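Local atomic coordinates of DUF3209 family protein (Thermus thermophilus, PDB entry 2EHW), a protein that is of unknown function but belongs to the DUF3209 family and folds into an all-helical structure with one long, extended C-terminal helix. Residues Arg38-Leu44 with Ala56-Ala60. Sequence-based numbering, arbitrary orientation.
Sequences RPELKRL and ALREA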
loop_
_atom_site.group_PDB
_atom_site.type_symbol
_atom_site.label_atom_id
_atom_site.label_comp_id
_atom_site.label_asym_id
_atom_site.label_seq_id
_atom_site.Cartn_x
_atom_site.Cartn_y
_atom_site.Cartn_z
ATOM N N ARG A 38 4.799 -10.923 12.202
ATOM C CA ARG A 38 4.230 -9.655 11.742
ATOM C C ARG A 38 2.914 -9.770 10.960
ATOM O O ARG A 38 2.910 -9.865 9.729
ATOM C CB ARG A 38 5.275 -8.902 10.917
ATOM C CG ARG A 38 6.554 -8.642 11.696
ATOM C CD ARG A 38 7.426 -7.654 10.979
ATOM N NE ARG A 38 6.714 -6.397 10.753
ATOM C CZ ARG A 38 7.180 -5.417 9.987
ATOM N NH1 ARG A 38 8.357 -5.560 9.386
ATOM N NH2 ARG A 38 6.473 -4.304 9.818
ATOM N N PRO A 39 1.779 -9.719 11.675
ATOM C CA PRO A 39 0.426 -9.818 11.119
ATOM C C PRO A 39 0.066 -8.685 10.163
ATOM O O PRO A 39 -0.711 -8.873 9.231
ATOM C CB PRO A 39 -0.469 -9.793 12.362
ATOM C CG PRO A 39 0.463 -10.087 13.521
ATOM C CD PRO A 39 1.728 -9.410 13.115
ATOM N N GLU A 40 0.623 -7.504 10.408
ATOM C CA GLU A 40 0.317 -6.356 9.572
ATOM C C GLU A 40 0.808 -6.582 8.143
ATOM O O GLU A 40 0.170 -6.144 7.187
ATOM C CB GLU A 40 0.935 -5.074 10.153
ATOM C CG GLU A 40 2.431 -4.967 9.985
ATOM C CD GLU A 40 3.203 -5.659 11.079
ATOM O OE1 GLU A 40 2.661 -6.594 11.700
ATOM O OE2 GLU A 40 4.364 -5.265 11.311
ATOM N N LEU A 41 1.934 -7.275 7.999
ATOM C CA LEU A 41 2.476 -7.550 6.676
ATOM C C LEU A 41 1.489 -8.422 5.917
ATOM O O LEU A 41 1.271 -8.233 4.719
ATOM C CB LEU A 41 3.839 -8.241 6.791
ATOM C CG LEU A 41 4.987 -7.366 7.310
ATOM C CD1 LEU A 41 6.228 -8.214 7.569
ATOM C CD2 LEU A 41 5.293 -6.268 6.290
ATOM N N LYS A 42 0.876 -9.369 6.618
ATOM C CA LYS A 42 -0.103 -10.243 5.986
ATOM C C LYS A 42 -1.319 -9.433 5.575
ATOM O O LYS A 42 -1.830 -9.585 4.470
ATOM C CB LYS A 42 -0.545 -11.365 6.932
ATOM C CG LYS A 42 -1.644 -12.233 6.320
ATOM C CD LYS A 42 -2.016 -13.432 7.180
ATOM C CE LYS A 42 -3.033 -14.300 6.452
ATOM N NZ LYS A 42 -3.430 -15.497 7.237
ATOM N N ARG A 43 -1.793 -8.581 6.477
ATOM C CA ARG A 43 -2.949 -7.742 6.176
ATOM C C ARG A 43 -2.645 -6.811 5.003
ATOM O O ARG A 43 -3.525 -6.522 4.195
ATOM C CB ARG A 43 -3.341 -6.896 7.388
ATOM C CG ARG A 43 -4.109 -7.641 8.470
ATOM C CD ARG A 43 -4.672 -6.656 9.492
ATOM N NE ARG A 43 -3.648 -6.131 10.396
ATOM C CZ ARG A 43 -3.084 -6.839 11.370
ATOM N NH1 ARG A 43 -2.162 -6.288 12.152
ATOM N NH2 ARG A 43 -3.446 -8.104 11.564
ATOM N N LEU A 44 -1.402 -6.338 4.930
ATOM C CA LEU A 44 -0.976 -5.440 3.858
ATOM C C LEU A 44 -0.983 -6.146 2.494
ATOM O O LEU A 44 -1.585 -5.659 1.538
ATOM C CB LEU A 44 0.434 -4.896 4.161
ATOM C CG LEU A 44 1.092 -3.926 3.167
ATOM C CD1 LEU A 44 0.145 -2.785 2.842
ATOM C CD2 LEU A 44 2.395 -3.394 3.755
ATOM N N ALA A 56 -3.116 -0.835 6.657
ATOM C CA ALA A 56 -2.094 -1.842 6.916
ATOM C C ALA A 56 -0.688 -1.256 6.774
ATOM O O ALA A 56 0.235 -1.643 7.501
ATOM C CB ALA A 56 -2.259 -3.025 5.974
ATOM N N LEU A 57 -0.524 -0.322 5.840
ATOM C CA LEU A 57 0.787 0.289 5.628
ATOM C C LEU A 57 1.192 1.129 6.837
ATOM O O LEU A 57 2.353 1.111 7.246
ATOM C CB LEU A 57 0.783 1.151 4.362
ATOM C CG LEU A 57 2.133 1.764 3.952
ATOM C CD1 LEU A 57 3.229 0.700 3.971
ATOM C CD2 LEU A 57 2.014 2.371 2.562
ATOM N N ARG A 58 0.232 1.858 7.404
ATOM C CA ARG A 58 0.505 2.686 8.576
ATOM C C ARG A 58 0.969 1.801 9.725
ATOM O O ARG A 58 1.867 2.173 10.491
ATOM C CB ARG A 58 -0.741 3.492 8.975
ATOM C CG ARG A 58 -0.759 4.896 8.358
ATOM C CD ARG A 58 -1.911 5.758 8.872
ATOM N NE ARG A 58 -3.087 5.676 8.013
ATOM C CZ ARG A 58 -4.193 5.006 8.308
ATOM N NH1 ARG A 58 -4.302 4.346 9.458
ATOM N NH2 ARG A 58 -5.196 4.997 7.447
ATOM N N GLU A 59 0.367 0.621 9.829
ATOM C CA GLU A 59 0.747 -0.335 10.864
ATOM C C GLU A 59 2.204 -0.730 10.662
ATOM O O GLU A 59 2.997 -0.738 11.603
ATOM C CB GLU A 59 -0.119 -1.597 10.791
ATOM C CG GLU A 59 -1.462 -1.519 11.506
ATOM C CD GLU A 59 -2.027 -2.901 11.839
ATOM O OE1 GLU A 59 -2.618 -3.556 10.949
ATOM O OE2 GLU A 59 -1.858 -3.340 12.998
ATOM N N ALA A 60 2.557 -1.051 9.421
ATOM C CA ALA A 60 3.918 -1.460 9.104
ATOM C C ALA A 60 4.925 -0.350 9.382
ATOM O O ALA A 60 6.062 -0.626 9.778
ATOM C CB ALA A 60 4.007 -1.903 7.651
#
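Arg-43 and Glu-59 form the salt bridge that joins the two segments. The Arg-43 chain bends at its third torsion (chi3 -75°), which turns the NE edge to the carboxylate. The two groups meet side-on, their planes nearly coplanar, 23° apart. Arg-43 NE donates to the syn lone pair of Glu-59 OE1 at 2.8 Å. Arg-43 NH1 reaches the same oxygen, Glu-59 OE1, at 3.0 Å, and adds a weak bond to Glu-59 OE2. Two nitrogens of one guanidinium edge thus grip a single oxygen, which keeps the two flat groups close to one plane.

A second ion pair lies within segment 38-44. Arg-38 NE and NH2 approach Glu-40 OE2 from one face of the carboxylate, with Arg-38 NE at 2.7 Å from that oxygen. The methyl Leu-41 CD1 lies over one face of the Arg-38 guanidinium, toward the rim. Arg-38 also pairs with Glu-5 of helix 4-16, so two carboxylates probably balance the charge of this buried guanidinium.

Apolar packing fills the contact beside these charges. Ala-56 CB presses on the backbone of helix 39-46, 3.5 Å from Leu-44 CA. The small methyl allows this close approach. Leu-44 reaches across with its branch: CD2 lies 4.2 Å from Leu-57 CD1. Nearer the start of helix 39-46, the aliphatic part of Glu-40 lies against helix 50-70. Its CB is 3.7 Å from Glu-59 CB, and its CG rests on Ala-60.

Leu-44 also touches Ala-8 of helix 4-16, while Leu-57 packs on Val-84 and Leu-91 of helix 75-115. The segment axes approach to 8.5 Å at 152°. This is antiparallel packing of consecutive helices, a helical hairpin within an all-alpha fold.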